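PDB 3K11: putative glycosyl hydrolase from Bacteroides thetaiotaomicron VPI-5482, which probably acts as a hydrolase of the glycosyl hydrolase family 88 type, though its substrate is unknown. Local coordinates for residues F262-A267 / W313-D318; N268-L273 / T329-Y334. All blocks are in the same frame, centred on the assembly; numbering follows the deposited sequence.

Contact 1: F262-A267 / W313-D318; sequences FCWARA and WHQLLD
Trp264 and Leu316 face each other in a single beta bridge, their CA atoms 4.6 Å apart, with an antiparallel pattern of bonds: Leu317 N gives to Cys263 O at 3.0 Å, nearly straight at 170°, and Ala265 N to Gln315 O at 2.8 Å. The second of these carbonyls also takes a CA-H...O contact from Trp264, the residue at the N-cap of helix 265-281. The edge of the Trp264 indole meets the amide end of Gln315, the two planes 87° apart, and Trp264 NE1 makes a weak hydrogen bond, 3.1 Å long, to Gln315 OE1. Gln315 reaches it by a bend at chi2 (76°), which brings CD back toward the indole. OE1 also accepts from a water that takes a weak bond from Arg266 N in the first turn of the helix, while Gln315 NE2 donates to the carbonyl of Tyr387. An alanine at Gln315 would probably leave Trp264 NE1 and that water without their oxygen acceptor and the Tyr387 carbonyl without this donor. Apolar contacts flank the bridge: Ala265 CB meets Leu317 CD2 at 3.7 Å, and Leu316 CD1 lies 4.2 Å from Phe262 CD1, at the edge of that ring. Near Cys263, centre of an inverse gamma turn, a second water links Cys263 N to Asp318 OD1, and Asp318 OD2 is salt-bridged to Lys245. Around the bridge, helix 384-388 packs on Phe262 and Leu316, strand 247-253 on Cys263 and Leu317, and helix 326-342 on Ala265 and Leu317.

Contact 2: N268-L273 / T329-Y334; sequences NGWALL and TAIYVY
Gly269 and Ile331 bring together two nearly parallel helices, 265-281 and 326-342, of what is probably an (alpha/alpha)6 barrel; the axes over the contact come within 8.9 Å at a crossing angle of 19°. Gly269 CA and Ile331 CA stand 5.5 Å apart, and Ile331 CG2 lies 3.3 Å from Gly269 O. A side chain pointing from Gly269 toward the other helix would collide with Ile331 CD1, so the bare backbone there admits the isoleucine. Ile331 carries CG1 beside its backbone N (chi1 -64°), and the extended branch ends with CD1 over one face of Trp270, a CH-pi contact 3.9 Å from the centroid of the six-membered ring. In the barrel of the six-hairpin clan successive inner helices run the same way, the chain returning through an outer helix between them; this is consistent with helix 289-304, which comes between the two in sequence and packs on Leu272 and Tyr332. Helix 202-217 packs on Trp270 and Leu273, and helix 400-416 on Ile331 and Tyr334. On another side of Gly269 the ring of Tyr332 extends across to the first helix, with CE1 3.5 Å from Gly269 CA and the hydroxyl oxygen OH 3.3 Å from Asn268 CB. Leu272 crosses this tyrosine at about a right angle and sets CD2 3.7 Å from Tyr332 CD1. One residue further on, Leu273 meets Tyr334 in the same crosswise manner, its CD1 3.5 Å from Tyr334 CE2. The amide of Asn268 turns away from this packing: OD1 accepts from His299 NE2, while ND2 donates to the carbonyl of Tyr248.

Both contacts are buried and both use helix 265-281, contact 1 at its start and contact 2 in the turns that follow. The centre of contact 1 lies about 15 Å from the centre of the chain, that of contact 2 about 6 Å. Contact 1 joins the N-cap and first residues of the helix to a mostly loop segment through backbone hydrogen bonds, waters and an amide; contact 2 joins helix to helix by apolar and aromatic packing. Their centres are about 11 Å apart, and they touch: Tyr332 OH forms a weak hydrogen bond with Ala265 O, the Trp313 and Tyr332 rings meet edge-to-face, and Trp313 N bonds to Thr329 OG1. Asn268 ND2 also bonds to Trp264 O, tying the first helical turn to its N-cap residue.

Contact 1: F262-A267 / W313-D318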
ATOM      1  N   PHE A 262      -9.676   3.494  10.896  1.00 24.05           N
ATOM      2  CA  PHE A 262      -8.350   3.259  11.377  1.00 23.52           C
ATOM      3  C   PHE A 262      -8.357   1.791  11.804  1.00 24.78           C
ATOM      4  O   PHE A 262      -8.964   1.438  12.803  1.00 22.87           O
ATOM      5  CB  PHE A 262      -8.008   4.222  12.501  1.00 25.75           C
ATOM      6  CG  PHE A 262      -7.883   5.657  12.002  1.00 21.06           C
ATOM      7  CD1 PHE A 262      -6.695   6.093  11.449  1.00 25.49           C
ATOM      8  CD2 PHE A 262      -8.959   6.486  11.994  1.00 25.21           C
ATOM      9  CE1 PHE A 262      -6.605   7.333  10.888  1.00 24.11           C
ATOM     10  CE2 PHE A 262      -8.841   7.767  11.461  1.00 22.44           C
ATOM     11  CZ  PHE A 262      -7.667   8.159  10.912  1.00 25.50           C
ATOM     12  N   CYS A 263      -7.737   0.928  10.996  1.00 24.84           N
ATOM     13  CA  CYS A 263      -7.842  -0.539  11.165  1.00 23.78           C
ATOM     14  C   CYS A 263      -6.780  -1.005  12.148  1.00 24.67           C
ATOM     15  O   CYS A 263      -5.809  -1.639  11.785  1.00 24.03           O
ATOM     16  CB  CYS A 263      -7.681  -1.220   9.808  1.00 26.91           C
ATOM     17  SG  CYS A 263      -9.014  -0.665   8.663  1.00 27.06           S
ATOM     18  N   TRP A 264      -6.952  -0.591  13.390  1.00 24.21           N
ATOM     19  CA  TRP A 264      -5.986  -0.855  14.442  1.00 23.16           C
ATOM     20  C   TRP A 264      -5.866  -2.353  14.685  1.00 24.34           C
ATOM     21  O   TRP A 264      -6.870  -3.062  14.840  1.00 21.47           O
ATOM     22  CB  TRP A 264      -6.378  -0.092  15.717  1.00 22.45           C
ATOM     23  CG  TRP A 264      -5.452  -0.280  16.855  1.00 22.43           C
ATOM     24  CD1 TRP A 264      -4.100  -0.241  16.812  1.00 26.79           C
ATOM     25  CD2 TRP A 264      -5.809  -0.563  18.211  1.00 23.18           C
ATOM     26  NE1 TRP A 264      -3.586  -0.456  18.049  1.00 23.95           N
ATOM     27  CE2 TRP A 264      -4.610  -0.674  18.937  1.00 22.33           C
ATOM     28  CE3 TRP A 264      -7.014  -0.666  18.880  1.00 23.46           C
ATOM     29  CZ2 TRP A 264      -4.578  -0.910  20.306  1.00 23.77           C
ATOM     30  CZ3 TRP A 264      -6.986  -0.951  20.243  1.00 25.90           C
ATOM     31  CH2 TRP A 264      -5.768  -1.063  20.930  1.00 21.39           C
ATOM     32  N   ALA A 265      -4.641  -2.854  14.666  1.00 23.54           N
ATOM     33  CA  ALA A 265      -4.393  -4.319  14.738  1.00 21.67           C
ATOM     34  C   ALA A 265      -4.902  -5.002  15.966  1.00 24.63           C
ATOM     35  O   ALA A 265      -5.589  -6.036  15.843  1.00 24.54           O
ATOM     36  CB  ALA A 265      -2.866  -4.639  14.502  1.00 19.89           C
ATOM     37  N   ARG A 266      -4.665  -4.460  17.165  1.00 22.68           N
ATOM     38  CA  ARG A 266      -5.144  -5.199  18.328  1.00 23.24           C
ATOM     39  C   ARG A 266      -6.662  -5.325  18.328  1.00 22.94           C
ATOM     40  O   ARG A 266      -7.164  -6.407  18.538  1.00 25.62           O
ATOM     41  CB  ARG A 266      -4.656  -4.618  19.638  1.00 22.56           C
ATOM     42  CG  ARG A 266      -5.249  -5.404  20.821  1.00 24.56           C
ATOM     43  CD  ARG A 266      -4.471  -5.320  22.106  1.00 24.34           C
ATOM     44  NE  ARG A 266      -4.450  -3.985  22.670  1.00 23.67           N
ATOM     45  CZ  ARG A 266      -3.348  -3.311  22.983  1.00 21.28           C
ATOM     46  NH1 ARG A 266      -2.137  -3.814  22.798  1.00 24.22           N
ATOM     47  NH2 ARG A 266      -3.481  -2.109  23.550  1.00 23.63           N
ATOM     48  N   ALA A 267      -7.390  -4.256  18.046  1.00 23.24           N
ATOM     49  CA  ALA A 267      -8.857  -4.320  18.069  1.00 22.81           C
ATOM     50  C   ALA A 267      -9.344  -5.216  16.939  1.00 22.95           C
ATOM     51  O   ALA A 267     -10.351  -5.895  17.083  1.00 23.57           O
ATOM     52  CB  ALA A 267      -9.490  -2.905  17.996  1.00 21.99           C
ATOM     53  N   TRP A 313       2.077  -8.374  12.142  1.00 22.90           N
ATOM     54  CA  TRP A 313       1.189  -7.432  11.502  1.00 22.88           C
ATOM     55  C   TRP A 313       1.465  -6.006  12.009  1.00 21.68           C
ATOM     56  O   TRP A 313       2.062  -5.791  13.071  1.00 23.83           O
ATOM     57  CB  TRP A 313      -0.261  -7.837  11.728  1.00 24.90           C
ATOM     58  CG  TRP A 313      -0.731  -8.990  10.917  1.00 23.21           C
ATOM     59  CD1 TRP A 313      -1.470  -8.910   9.753  1.00 23.85           C
ATOM     60  CD2 TRP A 313      -0.524 -10.386  11.156  1.00 23.06           C
ATOM     61  NE1 TRP A 313      -1.736 -10.172   9.273  1.00 23.11           N
ATOM     62  CE2 TRP A 313      -1.173 -11.088  10.111  1.00 23.76           C
ATOM     63  CE3 TRP A 313       0.147 -11.125  12.139  1.00 21.37           C
ATOM     64  CZ2 TRP A 313      -1.184 -12.469  10.037  1.00 24.43           C
ATOM     65  CZ3 TRP A 313       0.089 -12.526  12.088  1.00 20.63           C
ATOM     66  CH2 TRP A 313      -0.560 -13.174  11.040  1.00 22.74           C
ATOM     67  N   HIS A 314       1.087  -5.039  11.167  1.00 24.16           N
ATOM     68  CA  HIS A 314       1.286  -3.627  11.414  1.00 23.62           C
ATOM     69  C   HIS A 314       0.182  -3.031  12.320  1.00 23.69           C
ATOM     70  O   HIS A 314      -1.017  -3.368  12.180  1.00 24.02           O
ATOM     71  CB  HIS A 314       1.316  -2.868  10.100  1.00 23.73           C
ATOM     72  CG  HIS A 314       2.469  -3.203   9.216  1.00 22.41           C
ATOM     73  ND1 HIS A 314       3.690  -2.557   9.304  1.00 21.57           N
ATOM     74  CD2 HIS A 314       2.588  -4.109   8.209  1.00 23.41           C
ATOM     75  CE1 HIS A 314       4.505  -3.057   8.383  1.00 24.91           C
ATOM     76  NE2 HIS A 314       3.872  -4.005   7.713  1.00 24.59           N
ATOM     77  N   GLN A 315       0.602  -2.081  13.168  1.00 23.09           N
ATOM     78  CA  GLN A 315      -0.250  -1.350  14.149  1.00 22.87           C
ATOM     79  C   GLN A 315      -1.543  -0.841  13.514  1.00 23.06           C
ATOM     80  O   GLN A 315      -2.616  -0.971  14.083  1.00 22.79           O
ATOM     81  CB  GLN A 315       0.562  -0.195  14.719  1.00 22.29           C
ATOM     82  CG  GLN A 315      -0.158   0.847  15.502  1.00 22.47           C
ATOM     83  CD  GLN A 315      -0.546   0.448  16.862  1.00 23.47           C
ATOM     84  OE1 GLN A 315      -0.635  -0.743  17.191  1.00 24.65           O
ATOM     85  NE2 GLN A 315      -0.816   1.452  17.695  1.00 22.08           N
ATOM     86  N   LEU A 316      -1.419  -0.221  12.336  1.00 23.77           N
ATOM     87  CA  LEU A 316      -2.585   0.001  11.443  1.00 22.18           C
ATOM     88  C   LEU A 316      -2.372  -1.014  10.329  1.00 22.68           C
ATOM     89  O   LEU A 316      -1.376  -0.952   9.595  1.00 22.58           O
ATOM     90  CB  LEU A 316      -2.653   1.416  10.885  1.00 22.59           C
ATOM     91  CG  LEU A 316      -3.057   2.492  11.933  1.00 23.38           C
ATOM     92  CD1 LEU A 316      -3.143   3.912  11.302  1.00 23.55           C
ATOM     93  CD2 LEU A 316      -4.362   2.124  12.683  1.00 26.28           C
ATOM     94  N   LEU A 317      -3.309  -1.947  10.187  1.00 22.89           N
ATOM     95  CA  LEU A 317      -3.056  -3.164   9.409  1.00 22.35           C
ATOM     96  C   LEU A 317      -2.718  -2.909   7.975  1.00 21.99           C
ATOM     97  O   LEU A 317      -1.851  -3.614   7.373  1.00 23.53           O
ATOM     98  CB  LEU A 317      -4.235  -4.089   9.481  1.00 22.61           C
ATOM     99  CG  LEU A 317      -4.491  -4.822  10.799  1.00 21.12           C
ATOM    100  CD1 LEU A 317      -5.912  -5.437  10.778  1.00 21.21           C
ATOM    101  CD2 LEU A 317      -3.404  -5.899  11.086  1.00 22.22           C
ATOM    102  N   ASP A 318      -3.386  -1.875   7.430  1.00 22.13           N
ATOM    103  CA  ASP A 318      -3.284  -1.527   6.019  1.00 22.59           C
ATOM    104  C   ASP A 318      -2.343  -0.369   5.766  1.00 25.42           C
ATOM    105  O   ASP A 318      -2.388   0.254   4.692  1.00 26.37           O
ATOM    106  CB  ASP A 318      -4.671  -1.231   5.426  1.00 22.22           C
ATOM    107  CG  ASP A 318      -5.413  -0.125   6.152  1.00 25.00           C
ATOM    108  OD1 ASP A 318      -5.023   0.208   7.301  1.00 24.99           O
ATOM    109  OD2 ASP A 318      -6.406   0.389   5.569  1.00 25.00           O
TER
HETATM  110  O   HOH W   1      -5.970   1.909   9.040  1.00 20.30           O
HETATM  111  O   HOH W   2      -2.024  -3.270  17.593  1.00 22.19           O

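Contact 2: N268-L273 / T329-Y334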
ATOM      1  N   ASN A 268      -8.636  -5.250  15.802  1.00 22.36           N
ATOM      2  CA  ASN A 268      -8.977  -6.217  14.772  1.00 20.36           C
ATOM      3  C   ASN A 268      -8.749  -7.618  15.281  1.00 22.19           C
ATOM      4  O   ASN A 268      -9.561  -8.513  15.034  1.00 24.27           O
ATOM      5  CB  ASN A 268      -8.202  -5.946  13.475  1.00 23.31           C
ATOM      6  CG  ASN A 268      -9.008  -5.074  12.531  1.00 20.88           C
ATOM      7  OD1 ASN A 268      -9.735  -5.609  11.664  1.00 22.17           O
ATOM      8  ND2 ASN A 268      -8.979  -3.734  12.752  1.00 23.35           N
ATOM      9  N   GLY A 269      -7.723  -7.802  16.119  1.00 22.87           N
ATOM     10  CA  GLY A 269      -7.543  -9.075  16.814  1.00 23.43           C
ATOM     11  C   GLY A 269      -8.723  -9.380  17.722  1.00 22.69           C
ATOM     12  O   GLY A 269      -9.249 -10.488  17.714  1.00 23.90           O
ATOM     13  N   TRP A 270      -9.169  -8.423  18.504  1.00 22.83           N
ATOM     14  CA  TRP A 270     -10.319  -8.654  19.359  1.00 22.37           C
ATOM     15  C   TRP A 270     -11.560  -9.098  18.568  1.00 24.21           C
ATOM     16  O   TRP A 270     -12.291  -9.947  19.013  1.00 24.96           O
ATOM     17  CB  TRP A 270     -10.651  -7.404  20.156  1.00 22.64           C
ATOM     18  CG  TRP A 270      -9.648  -7.001  21.204  1.00 23.02           C
ATOM     19  CD1 TRP A 270      -9.345  -5.700  21.591  1.00 27.84           C
ATOM     20  CD2 TRP A 270      -8.830  -7.852  22.012  1.00 28.25           C
ATOM     21  NE1 TRP A 270      -8.402  -5.731  22.561  1.00 28.38           N
ATOM     22  CE2 TRP A 270      -8.061  -7.027  22.831  1.00 30.82           C
ATOM     23  CE3 TRP A 270      -8.670  -9.231  22.118  1.00 35.07           C
ATOM     24  CZ2 TRP A 270      -7.146  -7.523  23.731  1.00 31.82           C
ATOM     25  CZ3 TRP A 270      -7.747  -9.726  23.029  1.00 35.37           C
ATOM     26  CH2 TRP A 270      -6.988  -8.863  23.807  1.00 33.23           C
ATOM     27  N   ALA A 271     -11.777  -8.553  17.376  1.00 24.08           N
ATOM     28  CA  ALA A 271     -12.931  -8.900  16.535  1.00 22.31           C
ATOM     29  C   ALA A 271     -12.772 -10.329  16.001  1.00 23.07           C
ATOM     30  O   ALA A 271     -13.742 -11.088  15.903  1.00 24.86           O
ATOM     31  CB  ALA A 271     -13.039  -7.937  15.338  1.00 23.02           C
ATOM     32  N   LEU A 272     -11.550 -10.695  15.632  1.00 23.38           N
ATOM     33  CA  LEU A 272     -11.274 -12.064  15.135  1.00 22.82           C
ATOM     34  C   LEU A 272     -11.464 -13.077  16.251  1.00 23.57           C
ATOM     35  O   LEU A 272     -12.053 -14.155  16.056  1.00 23.70           O
ATOM     36  CB  LEU A 272      -9.845 -12.125  14.554  1.00 21.98           C
ATOM     37  CG  LEU A 272      -9.555 -13.285  13.559  1.00 23.73           C
ATOM     38  CD1 LEU A 272     -10.439 -13.222  12.273  1.00 24.79           C
ATOM     39  CD2 LEU A 272      -8.062 -13.320  13.217  1.00 22.76           C
ATOM     40  N   LEU A 273     -10.993 -12.696  17.441  1.00 21.80           N
ATOM     41  CA  LEU A 273     -11.106 -13.540  18.643  1.00 22.14           C
ATOM     42  C   LEU A 273     -12.546 -13.675  19.076  1.00 21.15           C
ATOM     43  O   LEU A 273     -12.962 -14.755  19.526  1.00 23.89           O
ATOM     44  CB  LEU A 273     -10.186 -12.995  19.760  1.00 22.06           C
ATOM     45  CG  LEU A 273     -10.048 -13.753  21.074  1.00 30.46           C
ATOM     46  CD1 LEU A 273      -9.844 -15.211  20.919  1.00 20.80           C
ATOM     47  CD2 LEU A 273      -8.914 -13.136  21.908  1.00 28.71           C
ATOM     48  N   THR A 329      -0.413  -9.584  16.687  1.00 24.74           N
ATOM     49  CA  THR A 329       0.186 -10.704  15.990  1.00 22.09           C
ATOM     50  C   THR A 329      -0.108 -12.000  16.702  1.00 22.30           C
ATOM     51  O   THR A 329      -0.539 -12.990  16.069  1.00 22.76           O
ATOM     52  CB  THR A 329       1.709 -10.500  15.813  1.00 24.07           C
ATOM     53  OG1 THR A 329       1.937  -9.317  15.025  1.00 22.76           O
ATOM     54  CG2 THR A 329       2.351 -11.710  15.132  1.00 21.06           C
ATOM     55  N   ALA A 330       0.050 -11.992  18.025  1.00 23.02           N
ATOM     56  CA  ALA A 330      -0.237 -13.192  18.818  1.00 23.06           C
ATOM     57  C   ALA A 330      -1.717 -13.607  18.726  1.00 23.01           C
ATOM     58  O   ALA A 330      -2.041 -14.801  18.619  1.00 25.87           O
ATOM     59  CB  ALA A 330       0.165 -12.976  20.316  1.00 22.87           C
ATOM     60  N   ILE A 331      -2.603 -12.636  18.871  1.00 23.91           N
ATOM     61  CA  ILE A 331      -4.034 -12.880  18.729  1.00 23.86           C
ATOM     62  C   ILE A 331      -4.335 -13.547  17.360  1.00 20.69           C
ATOM     63  O   ILE A 331      -5.056 -14.567  17.322  1.00 23.43           O
ATOM     64  CB  ILE A 331      -4.903 -11.617  18.872  1.00 22.33           C
ATOM     65  CG1 ILE A 331      -4.798 -10.992  20.284  1.00 25.46           C
ATOM     66  CG2 ILE A 331      -6.380 -11.956  18.542  1.00 20.56           C
ATOM     67  CD1 ILE A 331      -5.270  -9.481  20.341  1.00 23.45           C
ATOM     68  N   TYR A 332      -3.798 -13.012  16.272  1.00 23.80           N
ATOM     69  CA  TYR A 332      -4.035 -13.605  14.966  1.00 22.76           C
ATOM     70  C   TYR A 332      -3.527 -15.019  14.882  1.00 23.40           C
ATOM     71  O   TYR A 332      -4.180 -15.897  14.293  1.00 24.18           O
ATOM     72  CB  TYR A 332      -3.429 -12.806  13.839  1.00 23.86           C
ATOM     73  CG  TYR A 332      -3.931 -11.367  13.782  1.00 21.49           C
ATOM     74  CD1 TYR A 332      -5.268 -11.052  14.003  1.00 26.04           C
ATOM     75  CD2 TYR A 332      -3.086 -10.340  13.440  1.00 26.78           C
ATOM     76  CE1 TYR A 332      -5.713  -9.733  13.929  1.00 27.13           C
ATOM     77  CE2 TYR A 332      -3.531  -9.008  13.363  1.00 26.18           C
ATOM     78  CZ  TYR A 332      -4.837  -8.721  13.625  1.00 26.86           C
ATOM     79  OH  TYR A 332      -5.291  -7.410  13.589  1.00 27.43           O
ATOM     80  N   VAL A 333      -2.347 -15.251  15.422  1.00 22.94           N
ATOM     81  CA  VAL A 333      -1.791 -16.634  15.428  1.00 23.23           C
ATOM     82  C   VAL A 333      -2.761 -17.584  16.150  1.00 24.24           C
ATOM     83  O   VAL A 333      -3.024 -18.682  15.667  1.00 21.14           O
ATOM     84  CB  VAL A 333      -0.384 -16.681  16.075  1.00 21.62           C
ATOM     85  CG1 VAL A 333       0.108 -18.132  16.317  1.00 20.03           C
ATOM     86  CG2 VAL A 333       0.644 -15.906  15.172  1.00 21.34           C
ATOM     87  N   TYR A 334      -3.247 -17.181  17.316  1.00 24.37           N
ATOM     88  CA  TYR A 334      -4.208 -18.007  18.031  1.00 23.04           C
ATOM     89  C   TYR A 334      -5.416 -18.262  17.138  1.00 24.68           C
ATOM     90  O   TYR A 334      -5.879 -19.393  17.016  1.00 23.60           O
ATOM     91  CB  TYR A 334      -4.702 -17.402  19.355  1.00 23.09           C
ATOM     92  CG  TYR A 334      -5.961 -18.124  19.799  1.00 23.02           C
ATOM     93  CD1 TYR A 334      -5.895 -19.401  20.351  1.00 21.48           C
ATOM     94  CD2 TYR A 334      -7.227 -17.574  19.603  1.00 23.54           C
ATOM     95  CE1 TYR A 334      -7.046 -20.076  20.694  1.00 26.42           C
ATOM     96  CE2 TYR A 334      -8.402 -18.279  19.927  1.00 23.01           C
ATOM     97  CZ  TYR A 334      -8.286 -19.522  20.481  1.00 23.35           C
ATOM     98  OH  TYR A 334      -9.405 -20.235  20.847  1.00 23.63           O
TER